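Local coordinates for nitrate transport protein nrtA (Synechocystis sp., PDB 2G29) that binds nitrate in the periplasm as the solute-binding component of the NrtABCD ABC transporter, which takes up nitrate and probably also nitrite, at residues Thr141-Leu146 against Arg172-Ala177; Asp155-Met160 against Asp185-Val190. All blocks are in the same frame, centred on the assembly; numbering follows the deposited sequence.

Contact 1: Thr141-Leu146 against Arg172-Ala177; sequences TDAAPL and RYWLAA
Ala143 lays its methyl group over one face of the Trp174 indole: CB of Ala143 sits 3.7 Å from the centroid of the five-membered ring of Trp174 and 15° off the ring normal, a CH-pi contact. Leu146 meets the benzo end of the same indole obliquely, its CD1 3.5 Å from CH2 of Trp174, and the two side chains cross at about a right angle. CD1 of Leu146 also touches CD2 of Leu175, 4.1 Å away. At the indole's edge lies the carbonyl of Thr141, O to CD1 of Trp174 being 3.2 Å. One water donates to this oxygen and to Trp174 O and accepts from Ala143 N, satisfying three backbone atoms at once. The indole gets there because its CG is anti to the backbone N (chi1 169°), and NE1 of Trp174 donates to the backbone O of Gly140. It also packs on Ile128 of strand 126-130 and Leu228 of strand 225-229. In the loop, an Asx turn (Ala144 N to Asp142 OD1, 3.0 Å) runs into a type I turn from Ala143 to Leu146, which leads into helix 146-151. The indole is thus located by its direct N-H bond and by the methyl over its face, the water serving adjacent backbone atoms.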
ATOM      1  N   THR A 141      -2.886  -4.023 -19.463  1.00 14.99           N
ATOM      2  CA  THR A 141      -1.563  -4.174 -18.868  1.00 14.90           C
ATOM      3  C   THR A 141      -0.451  -3.750 -19.819  1.00 13.96           C
ATOM      4  O   THR A 141       0.643  -3.453 -19.368  1.00 15.01           O
ATOM      5  CB  THR A 141      -1.298  -5.621 -18.391  1.00 16.41           C
ATOM      6  OG1 THR A 141      -1.392  -6.498 -19.513  1.00 18.74           O
ATOM      7  CG2 THR A 141      -2.340  -6.044 -17.327  1.00 16.56           C
ATOM      8  N   ASP A 142      -0.717  -3.722 -21.129  1.00 14.28           N
ATOM      9  CA  ASP A 142       0.312  -3.278 -22.083  1.00 14.45           C
ATOM     10  C   ASP A 142       0.163  -1.765 -22.306  1.00 15.69           C
ATOM     11  O   ASP A 142      -0.724  -1.288 -23.008  1.00 15.16           O
ATOM     12  CB  ASP A 142       0.177  -4.053 -23.406  1.00 17.56           C
ATOM     13  CG  ASP A 142       1.166  -3.594 -24.456  1.00 19.68           C
ATOM     14  OD1 ASP A 142       2.077  -2.795 -24.149  1.00 18.16           O
ATOM     15  OD2 ASP A 142       1.032  -4.029 -25.625  1.00 23.92           O
ATOM     16  N   ALA A 143       1.056  -1.011 -21.683  1.00 14.65           N
ATOM     17  CA  ALA A 143       1.033   0.441 -21.764  1.00 13.82           C
ATOM     18  C   ALA A 143       1.600   1.035 -23.063  1.00 14.75           C
ATOM     19  O   ALA A 143       1.473   2.239 -23.283  1.00 14.92           O
ATOM     20  CB  ALA A 143       1.810   1.017 -20.549  1.00 15.06           C
ATOM     21  N   ALA A 144       2.215   0.210 -23.917  1.00 16.10           N
ATOM     22  CA  ALA A 144       2.852   0.743 -25.128  1.00 16.22           C
ATOM     23  C   ALA A 144       2.050   1.723 -25.998  1.00 15.95           C
ATOM     24  O   ALA A 144       2.615   2.687 -26.512  1.00 16.84           O
ATOM     25  CB  ALA A 144       3.387  -0.410 -25.987  1.00 16.78           C
ATOM     26  N   PRO A 145       0.738   1.491 -26.187  1.00 17.42           N
ATOM     27  CA  PRO A 145      -0.062   2.420 -27.006  1.00 17.62           C
ATOM     28  C   PRO A 145      -0.058   3.856 -26.477  1.00 16.96           C
ATOM     29  O   PRO A 145      -0.330   4.821 -27.213  1.00 18.02           O
ATOM     30  CB  PRO A 145      -1.465   1.805 -26.982  1.00 20.46           C
ATOM     31  CG  PRO A 145      -1.462   0.929 -25.751  1.00 24.96           C
ATOM     32  CD  PRO A 145      -0.069   0.336 -25.778  1.00 18.53           C
ATOM     33  N   LEU A 146       0.248   4.023 -25.196  1.00 16.77           N
ATOM     34  CA  LEU A 146       0.283   5.366 -24.628  1.00 17.00           C
ATOM     35  C   LEU A 146       1.463   6.190 -25.106  1.00 17.56           C
ATOM     36  O   LEU A 146       1.455   7.409 -24.984  1.00 17.83           O
ATOM     37  CB  LEU A 146       0.318   5.288 -23.094  1.00 16.79           C
ATOM     38  CG  LEU A 146      -0.929   4.686 -22.464  1.00 14.59           C
ATOM     39  CD1 LEU A 146      -0.663   4.595 -20.943  1.00 15.35           C
ATOM     40  CD2 LEU A 146      -2.177   5.538 -22.725  1.00 15.89           C
ATOM     41  N   ARG A 172       5.246   3.449 -12.548  1.00  9.88           N
ATOM     42  CA  ARG A 172       6.512   3.517 -13.283  1.00 10.45           C
ATOM     43  C   ARG A 172       6.837   2.154 -13.883  1.00 11.55           C
ATOM     44  O   ARG A 172       7.364   2.074 -15.000  1.00 11.73           O
ATOM     45  CB  ARG A 172       7.662   3.919 -12.376  1.00 11.00           C
ATOM     46  CG  ARG A 172       7.640   5.376 -11.977  1.00 12.52           C
ATOM     47  CD  ARG A 172       8.749   5.684 -10.994  1.00 10.95           C
ATOM     48  NE  ARG A 172       8.775   7.126 -10.731  1.00 11.71           N
ATOM     49  CZ  ARG A 172       9.784   7.937 -11.065  1.00 12.50           C
ATOM     50  NH1 ARG A 172      10.886   7.461 -11.660  1.00 16.14           N
ATOM     51  NH2 ARG A 172       9.644   9.247 -10.883  1.00 13.54           N
ATOM     52  N   TYR A 173       6.545   1.065 -13.173  1.00  9.89           N
ATOM     53  CA  TYR A 173       6.847  -0.271 -13.705  1.00 10.37           C
ATOM     54  C   TYR A 173       6.021  -0.552 -14.961  1.00 10.87           C
ATOM     55  O   TYR A 173       6.527  -1.061 -15.973  1.00 11.22           O
ATOM     56  CB  TYR A 173       6.565  -1.338 -12.615  1.00 11.11           C
ATOM     57  CG  TYR A 173       7.074  -2.708 -12.951  1.00 10.99           C
ATOM     58  CD1 TYR A 173       8.301  -3.149 -12.454  1.00 10.62           C
ATOM     59  CD2 TYR A 173       6.393  -3.527 -13.872  1.00 12.19           C
ATOM     60  CE1 TYR A 173       8.848  -4.371 -12.860  1.00 10.01           C
ATOM     61  CE2 TYR A 173       6.960  -4.733 -14.306  1.00 10.95           C
ATOM     62  CZ  TYR A 173       8.172  -5.149 -13.802  1.00  9.42           C
ATOM     63  OH  TYR A 173       8.829  -6.305 -14.238  1.00 11.55           O
ATOM     64  N   TRP A 174       4.741  -0.206 -14.889  1.00 11.28           N
ATOM     65  CA  TRP A 174       3.811  -0.428 -15.993  1.00 11.94           C
ATOM     66  C   TRP A 174       4.212   0.406 -17.206  1.00 12.05           C
ATOM     67  O   TRP A 174       4.259  -0.109 -18.343  1.00 11.33           O
ATOM     68  CB  TRP A 174       2.399  -0.085 -15.494  1.00 11.53           C
ATOM     69  CG  TRP A 174       1.272   0.011 -16.528  1.00 12.06           C
ATOM     70  CD1 TRP A 174       0.692  -1.005 -17.233  1.00 13.07           C
ATOM     71  CD2 TRP A 174       0.546   1.185 -16.836  1.00 11.23           C
ATOM     72  NE1 TRP A 174      -0.366  -0.529 -17.957  1.00 13.15           N
ATOM     73  CE2 TRP A 174      -0.477   0.819 -17.745  1.00 12.96           C
ATOM     74  CE3 TRP A 174       0.653   2.523 -16.450  1.00 12.78           C
ATOM     75  CZ2 TRP A 174      -1.389   1.754 -18.259  1.00 13.49           C
ATOM     76  CZ3 TRP A 174      -0.238   3.441 -16.952  1.00 13.61           C
ATOM     77  CH2 TRP A 174      -1.252   3.056 -17.858  1.00 13.07           C
ATOM     78  N   LEU A 175       4.537   1.682 -16.985  1.00 10.68           N
ATOM     79  CA  LEU A 175       4.892   2.561 -18.105  1.00 12.03           C
ATOM     80  C   LEU A 175       6.226   2.149 -18.688  1.00 12.97           C
ATOM     81  O   LEU A 175       6.388   2.134 -19.910  1.00 13.24           O
ATOM     82  CB  LEU A 175       4.908   4.043 -17.685  1.00 12.50           C
ATOM     83  CG  LEU A 175       3.494   4.604 -17.445  1.00 12.05           C
ATOM     84  CD1 LEU A 175       3.537   5.917 -16.669  1.00 12.59           C
ATOM     85  CD2 LEU A 175       2.788   4.821 -18.796  1.00 13.69           C
ATOM     86  N   ALA A 176       7.166   1.759 -17.841  1.00 12.50           N
ATOM     87  CA  ALA A 176       8.457   1.330 -18.332  1.00 13.05           C
ATOM     88  C   ALA A 176       8.357   0.036 -19.125  1.00 14.44           C
ATOM     89  O   ALA A 176       9.060  -0.108 -20.125  1.00 14.88           O
ATOM     90  CB  ALA A 176       9.450   1.170 -17.165  1.00 14.21           C
ATOM     91  N   ALA A 177       7.521  -0.910 -18.700  1.00 13.15           N
ATOM     92  CA  ALA A 177       7.371  -2.170 -19.454  1.00 15.11           C
ATOM     93  C   ALA A 177       6.829  -1.812 -20.835  1.00 16.70           C
ATOM     94  O   ALA A 177       7.102  -2.516 -21.821  1.00 18.34           O
ATOM     95  CB  ALA A 177       6.393  -3.110 -18.735  1.00 16.04           C
TER
HETATM   96  O   HOH W   1       3.049  -2.169 -19.788  1.00 14.04           O

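Contact 2: Asp155-Met160 against Asp185-Val190; sequences DPKVAM and DFSTIV
Met160, Ile189 and Val158 have the most surface buried here. Met160 starts with CG in the crowded position between backbone N and carbonyl carbon (chi1 45°) and bends again at chi2, swinging its thioether to the neighbouring strand; CE of Met160 comes 3.7 Å from Val190 CG2 and touches OG1 of Thr188, a hydroxyl hydrogen-bonded to Arg172 NH2. Val158, on the same sheet face, places CG2 3.6 Å from Phe186 CD1, meeting the ring obliquely, and 3.7 Å from Thr188 CG2. Four backbone hydrogen bonds in parallel register join the strands, including Met160 N to Ile189 O (2.9 Å, 166° at the hydrogen). With helix 166-177 they form a beta-alpha-beta unit, strand 187-190 being outermost in its five-stranded mixed sheet. On the other face Ile189 holds CG1 in the same crowded position (chi1 59°), 3.9 Å from CB of Ala159. Lys157, bent at chi2, crosses Ile189 at about a right angle, its CD 3.8 Å from Ile189 CG2, and its NZ passes 3.6 Å from Ser187 CB. An alanine here would lose the aliphatic chain and probably uncover Ile189 CG2 and Ser187 CB. Nitrate-binding His167 has its side chain about 4 Å from that of Met160.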
ATOM      1  N   ASP A 155       4.190  18.099 -21.866  1.00 20.73           N
ATOM      2  CA  ASP A 155       4.601  17.656 -20.525  1.00 20.62           C
ATOM      3  C   ASP A 155       3.521  16.876 -19.792  1.00 18.49           C
ATOM      4  O   ASP A 155       2.987  17.316 -18.756  1.00 18.81           O
ATOM      5  CB  ASP A 155       5.060  18.864 -19.721  1.00 23.61           C
ATOM      6  CG  ASP A 155       6.215  19.559 -20.386  1.00 27.29           C
ATOM      7  OD1 ASP A 155       7.193  18.861 -20.714  1.00 30.83           O
ATOM      8  OD2 ASP A 155       6.147  20.785 -20.612  1.00 31.29           O
ATOM      9  N   PRO A 156       3.199  15.687 -20.314  1.00 17.14           N
ATOM     10  CA  PRO A 156       2.176  14.835 -19.706  1.00 15.55           C
ATOM     11  C   PRO A 156       2.593  14.397 -18.314  1.00 14.98           C
ATOM     12  O   PRO A 156       3.743  14.003 -18.079  1.00 15.63           O
ATOM     13  CB  PRO A 156       2.046  13.654 -20.674  1.00 15.05           C
ATOM     14  CG  PRO A 156       3.362  13.612 -21.406  1.00 15.49           C
ATOM     15  CD  PRO A 156       3.780  15.061 -21.522  1.00 16.45           C
ATOM     16  N   LYS A 157       1.645  14.458 -17.394  1.00 14.87           N
ATOM     17  CA  LYS A 157       1.923  14.053 -16.026  1.00 13.62           C
ATOM     18  C   LYS A 157       1.178  12.774 -15.687  1.00 11.68           C
ATOM     19  O   LYS A 157       0.093  12.501 -16.204  1.00 12.90           O
ATOM     20  CB  LYS A 157       1.442  15.130 -15.039  1.00 15.01           C
ATOM     21  CG  LYS A 157       1.967  16.560 -15.255  1.00 17.26           C
ATOM     22  CD  LYS A 157       3.477  16.605 -15.205  1.00 19.66           C
ATOM     23  CE  LYS A 157       4.008  18.037 -15.238  1.00 22.87           C
ATOM     24  NZ  LYS A 157       5.514  18.079 -15.168  1.00 27.80           N
ATOM     25  N   VAL A 158       1.776  11.967 -14.822  1.00 12.39           N
ATOM     26  CA  VAL A 158       1.059  10.798 -14.325  1.00 12.07           C
ATOM     27  C   VAL A 158       1.113  10.962 -12.796  1.00 11.02           C
ATOM     28  O   VAL A 158       2.160  11.332 -12.223  1.00 11.53           O
ATOM     29  CB  VAL A 158       1.674   9.467 -14.763  1.00 14.98           C
ATOM     30  CG1 VAL A 158       1.749   9.412 -16.294  1.00 14.90           C
ATOM     31  CG2 VAL A 158       3.010   9.289 -14.163  1.00 16.67           C
ATOM     32  N   ALA A 159      -0.005  10.724 -12.123  1.00 11.39           N
ATOM     33  CA  ALA A 159      -0.017  10.933 -10.674  1.00 10.37           C
ATOM     34  C   ALA A 159       0.151   9.668  -9.860  1.00 10.36           C
ATOM     35  O   ALA A 159      -0.394   8.608 -10.198  1.00 10.52           O
ATOM     36  CB  ALA A 159      -1.318  11.615 -10.240  1.00 11.51           C
ATOM     37  N   MET A 160       0.920   9.804  -8.785  1.00  9.98           N
ATOM     38  CA  MET A 160       1.147   8.726  -7.838  1.00  9.20           C
ATOM     39  C   MET A 160       1.001   9.354  -6.458  1.00 10.09           C
ATOM     40  O   MET A 160       0.700  10.547  -6.325  1.00 10.64           O
ATOM     41  CB  MET A 160       2.465   8.002  -8.078  1.00 10.53           C
ATOM     42  CG  MET A 160       3.687   8.863  -8.332  1.00 10.26           C
ATOM     43  SD  MET A 160       4.239   9.694  -6.813  1.00 11.02           S
ATOM     44  CE  MET A 160       5.707  10.620  -7.437  1.00 12.77           C
ATOM     45  N   ASP A 185       9.311  10.765 -21.417  1.00 20.43           N
ATOM     46  CA  ASP A 185       7.997  10.628 -22.022  1.00 19.38           C
ATOM     47  C   ASP A 185       6.854  11.123 -21.132  1.00 18.14           C
ATOM     48  O   ASP A 185       5.738  11.364 -21.612  1.00 17.90           O
ATOM     49  CB  ASP A 185       7.775   9.173 -22.394  1.00 19.93           C
ATOM     50  CG  ASP A 185       8.874   8.645 -23.310  1.00 21.86           C
ATOM     51  OD1 ASP A 185       9.007   9.179 -24.436  1.00 27.25           O
ATOM     52  OD2 ASP A 185       9.623   7.740 -22.905  1.00 19.49           O
ATOM     53  N   PHE A 186       7.131  11.252 -19.836  1.00 17.22           N
ATOM     54  CA  PHE A 186       6.140  11.748 -18.879  1.00 15.99           C
ATOM     55  C   PHE A 186       6.868  12.128 -17.609  1.00 15.55           C
ATOM     56  O   PHE A 186       8.044  11.784 -17.439  1.00 15.64           O
ATOM     57  CB  PHE A 186       5.102  10.669 -18.556  1.00 15.68           C
ATOM     58  CG  PHE A 186       5.675   9.489 -17.865  1.00 13.11           C
ATOM     59  CD1 PHE A 186       5.710   9.417 -16.467  1.00 15.49           C
ATOM     60  CD2 PHE A 186       6.242   8.456 -18.606  1.00 15.55           C
ATOM     61  CE1 PHE A 186       6.302   8.347 -15.836  1.00 15.35           C
ATOM     62  CE2 PHE A 186       6.841   7.369 -17.983  1.00 15.63           C
ATOM     63  CZ  PHE A 186       6.868   7.322 -16.567  1.00 15.67           C
ATOM     64  N   SER A 187       6.177  12.855 -16.737  1.00 15.39           N
ATOM     65  CA  SER A 187       6.733  13.245 -15.435  1.00 16.60           C
ATOM     66  C   SER A 187       5.746  12.753 -14.385  1.00 15.09           C
ATOM     67  O   SER A 187       4.537  12.733 -14.640  1.00 15.60           O
ATOM     68  CB  SER A 187       6.837  14.770 -15.297  1.00 18.50           C
ATOM     69  OG  SER A 187       7.648  15.337 -16.310  1.00 24.01           O
ATOM     70  N   THR A 188       6.262  12.337 -13.226  1.00 15.42           N
ATOM     71  CA  THR A 188       5.384  11.914 -12.149  1.00 14.41           C
ATOM     72  C   THR A 188       5.083  13.112 -11.268  1.00 14.38           C
ATOM     73  O   THR A 188       5.905  14.032 -11.123  1.00 14.68           O
ATOM     74  CB  THR A 188       6.004  10.775 -11.275  1.00 12.93           C
ATOM     75  OG1 THR A 188       7.310  11.147 -10.842  1.00 14.10           O
ATOM     76  CG2 THR A 188       6.041   9.454 -12.033  1.00 14.85           C
ATOM     77  N   ILE A 189       3.867  13.145 -10.724  1.00 10.82           N
ATOM     78  CA  ILE A 189       3.471  14.193  -9.781  1.00 11.71           C
ATOM     79  C   ILE A 189       2.817  13.481  -8.603  1.00 11.76           C
ATOM     80  O   ILE A 189       2.323  12.360  -8.756  1.00 12.03           O
ATOM     81  CB  ILE A 189       2.464  15.227 -10.358  1.00 12.00           C
ATOM     82  CG1 ILE A 189       1.156  14.575 -10.831  1.00 12.83           C
ATOM     83  CG2 ILE A 189       3.128  15.984 -11.523  1.00 12.91           C
ATOM     84  CD1 ILE A 189       0.055  15.631 -11.155  1.00 13.83           C
ATOM     85  N   VAL A 190       2.826  14.120  -7.436  1.00 11.51           N
ATOM     86  CA  VAL A 190       2.187  13.543  -6.248  1.00 11.85           C
ATOM     87  C   VAL A 190       0.819  14.170  -6.023  1.00 12.74           C
ATOM     88  O   VAL A 190       0.705  15.395  -6.030  1.00 13.59           O
ATOM     89  CB  VAL A 190       3.019  13.836  -4.995  1.00 10.96           C
ATOM     90  CG1 VAL A 190       2.294  13.312  -3.750  1.00 14.01           C
ATOM     91  CG2 VAL A 190       4.390  13.193  -5.111  1.00 12.33           C
TER

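Contacts 1 and 2 share one beta-alpha-beta unit: contact 2 pairs its two strands, while contact 1 sets a preceding loop against the helix between them. Their centres are 13 Å apart. Four of the five touching residues of contact 1 are buried, whereas contact 2 is only partly buried and includes the exposed Val190 on an outermost strand. The chemistry differs accordingly: direct backbone hydrogen bonds join the strands, but loop and helix meet by apolar packing, one indole N-H bond to the loop backbone and a bridging water. Leu175 joins both, its CD1 lying 3.6 Å from CZ of Phe186, and the Arg172-Thr188 bond likewise ties helix to strand.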